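Local atomic coordinates of probable ubiquitin-conjugating enzyme E2 7 (Caenorhabditis elegans, PDB entry 1PZV), a protein that probably catalyses the covalent attachment of ubiquitin to other proteins, carrying ubiquitin as a thioester between the activating enzyme and the substrate. Residues K152-A155 with Q156-R160. Residues are numbered along the deposited sequence; the frame is centred on the assembly and turned at random.
Sequences KKVA and QCVRR
K153 and Q156, three residues apart on helix 147-161, run side by side and point the same way; with R159 they form the loose, solvent side of this stretch. The lysine's bend at chi2 (-63°) lays CD and CE over one face of the Q156 amide, and a second bend at chi4 (-68°) turns NZ toward OE1. NZ approaches from that same face, making a weak hydrogen bond at 2.9 Å between K153 NZ and Q156 OE1. The glutamine chain, extended beyond CG, reaches along K153 and so sets its amide against CD and CE. E149, one turn back, is a second, long and weak partner for the K153 ammonium, so the lysine is loosely shared along this surface. R159 is exposed, and the aliphatic start of its chain passes A155 O.

Backbone bonds hold the turn together. V158 N donates to V154 O at 2.9 Å and R159 N to A155 O at 2.8 Å, both regular i to i+4 helix bonds. C157 N bonds to K153 O at 3.1 Å and also makes a weak bond to V154 O. On the side chains of V154 and V158, one turn apart, CG1 of V154 and CG2 of V158 meet only lightly, at 4.3 Å.

The tight part is the inner face, where V154 and C157 are buried. V154 packs on L47 and Y48, in the loop joining strands 35-41 and 52-58, while C157 packs on E75 and W77, just past strand 69-72. The last long helix of the E2 fold, following helix 137-144, thus rests here on loops from the meander sheet.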
ATOM      1  N   LYS A 152     -18.709  -4.941  -6.890  1.00 80.72           N
ATOM      2  CA  LYS A 152     -19.447  -5.691  -5.887  1.00 79.91           C
ATOM      3  C   LYS A 152     -18.507  -6.403  -4.915  1.00 78.79           C
ATOM      4  O   LYS A 152     -18.842  -6.594  -3.749  1.00 77.87           O
ATOM      5  CB  LYS A 152     -20.367  -6.702  -6.582  1.00 79.95           C
ATOM      6  CG  LYS A 152     -21.394  -7.363  -5.676  1.00 79.29           C
ATOM      7  CD  LYS A 152     -22.094  -8.511  -6.397  1.00 79.14           C
ATOM      8  CE  LYS A 152     -22.799  -9.445  -5.417  1.00 78.68           C
ATOM      9  NZ  LYS A 152     -23.333 -10.661  -6.091  1.00 77.94           N
ATOM     10  N   LYS A 153     -17.330  -6.790  -5.397  1.00 78.61           N
ATOM     11  CA  LYS A 153     -16.354  -7.470  -4.551  1.00 79.22           C
ATOM     12  C   LYS A 153     -15.497  -6.483  -3.762  1.00 78.13           C
ATOM     13  O   LYS A 153     -15.055  -6.788  -2.651  1.00 77.44           O
ATOM     14  CB  LYS A 153     -15.472  -8.387  -5.399  1.00 81.19           C
ATOM     15  CG  LYS A 153     -16.255  -9.535  -5.999  1.00 86.53           C
ATOM     16  CD  LYS A 153     -16.819 -10.424  -4.892  1.00 90.30           C
ATOM     17  CE  LYS A 153     -17.984 -11.286  -5.372  1.00 91.54           C
ATOM     18  NZ  LYS A 153     -19.183 -10.454  -5.700  1.00 92.13           N
ATOM     19  N   VAL A 154     -15.258  -5.303  -4.337  1.00 75.89           N
ATOM     20  CA  VAL A 154     -14.486  -4.280  -3.646  1.00 74.08           C
ATOM     21  C   VAL A 154     -15.339  -3.885  -2.441  1.00 73.91           C
ATOM     22  O   VAL A 154     -14.829  -3.698  -1.340  1.00 74.62           O
ATOM     23  CB  VAL A 154     -14.242  -3.017  -4.535  1.00 72.56           C
ATOM     24  CG1 VAL A 154     -13.431  -1.981  -3.767  1.00 70.00           C
ATOM     25  CG2 VAL A 154     -13.509  -3.396  -5.795  1.00 71.95           C
ATOM     26  N   ALA A 155     -16.649  -3.788  -2.656  1.00 73.23           N
ATOM     27  CA  ALA A 155     -17.578  -3.422  -1.594  1.00 72.45           C
ATOM     28  C   ALA A 155     -17.546  -4.459  -0.478  1.00 71.90           C
ATOM     29  O   ALA A 155     -17.697  -4.131   0.703  1.00 70.00           O
ATOM     30  CB  ALA A 155     -18.983  -3.296  -2.154  1.00 71.44           C
ATOM     31  N   GLN A 156     -17.350  -5.714  -0.854  1.00 72.67           N
ATOM     32  CA  GLN A 156     -17.283  -6.778   0.133  1.00 74.34           C
ATOM     33  C   GLN A 156     -16.051  -6.577   1.011  1.00 72.93           C
ATOM     34  O   GLN A 156     -16.087  -6.851   2.211  1.00 71.99           O
ATOM     35  CB  GLN A 156     -17.222  -8.141  -0.560  1.00 77.60           C
ATOM     36  CG  GLN A 156     -18.484  -8.487  -1.343  1.00 83.38           C
ATOM     37  CD  GLN A 156     -18.360  -9.799  -2.103  1.00 86.89           C
ATOM     38  OE1 GLN A 156     -19.273 -10.201  -2.835  1.00 87.63           O
ATOM     39  NE2 GLN A 156     -17.224 -10.478  -1.930  1.00 88.43           N
ATOM     40  N   CYS A 157     -14.965  -6.094   0.406  1.00 71.91           N
ATOM     41  CA  CYS A 157     -13.721  -5.842   1.132  1.00 71.00           C
ATOM     42  C   CYS A 157     -13.838  -4.584   2.007  1.00 69.25           C
ATOM     43  O   CYS A 157     -13.261  -4.519   3.096  1.00 69.78           O
ATOM     44  CB  CYS A 157     -12.549  -5.702   0.146  1.00 73.42           C
ATOM     45  SG  CYS A 157     -12.019  -7.252  -0.673  1.00 79.10           S
ATOM     46  N   VAL A 158     -14.599  -3.600   1.536  1.00 66.16           N
ATOM     47  CA  VAL A 158     -14.804  -2.364   2.273  1.00 64.45           C
ATOM     48  C   VAL A 158     -15.752  -2.565   3.454  1.00 67.99           C
ATOM     49  O   VAL A 158     -15.584  -1.938   4.503  1.00 69.20           O
ATOM     50  CB  VAL A 158     -15.373  -1.279   1.365  1.00 60.39           C
ATOM     51  CG1 VAL A 158     -15.710  -0.050   2.171  1.00 58.03           C
ATOM     52  CG2 VAL A 158     -14.359  -0.931   0.298  1.00 61.34           C
ATOM     53  N   ARG A 159     -16.751  -3.430   3.275  1.00 70.36           N
ATOM     54  CA  ARG A 159     -17.723  -3.728   4.327  1.00 71.11           C
ATOM     55  C   ARG A 159     -17.038  -4.552   5.398  1.00 70.69           C
ATOM     56  O   ARG A 159     -17.351  -4.437   6.581  1.00 71.05           O
ATOM     57  CB  ARG A 159     -18.898  -4.537   3.763  1.00 74.92           C
ATOM     58  CG  ARG A 159     -20.166  -3.747   3.445  1.00 79.51           C
ATOM     59  CD  ARG A 159     -21.180  -4.626   2.692  1.00 84.91           C
ATOM     60  NE  ARG A 159     -22.515  -4.026   2.600  1.00 90.12           N
ATOM     61  CZ  ARG A 159     -23.547  -4.569   1.949  1.00 91.65           C
ATOM     62  NH1 ARG A 159     -24.725  -3.950   1.926  1.00 90.71           N
ATOM     63  NH2 ARG A 159     -23.404  -5.726   1.313  1.00 92.03           N
ATOM     64  N   ARG A 160     -16.100  -5.392   4.979  1.00 69.87           N
ATOM     65  CA  ARG A 160     -15.390  -6.230   5.924  1.00 70.34           C
ATOM     66  C   ARG A 160     -14.339  -5.435   6.690  1.00 70.11           C
ATOM     67  O   ARG A 160     -14.082  -5.718   7.858  1.00 70.87           O
ATOM     68  CB  ARG A 160     -14.733  -7.410   5.208  1.00 72.05           C
ATOM     69  CG  ARG A 160     -14.240  -8.493   6.156  1.00 76.88           C
ATOM     70  CD  ARG A 160     -13.497  -9.621   5.436  1.00 83.69           C
ATOM     71  NE  ARG A 160     -14.335 -10.331   4.466  1.00 89.78           N
ATOM     72  CZ  ARG A 160     -13.928 -11.370   3.735  1.00 91.77           C
ATOM     73  NH1 ARG A 160     -14.762 -11.953   2.877  1.00 91.37           N
ATOM     74  NH2 ARG A 160     -12.686 -11.826   3.862  1.00 92.66           N
TER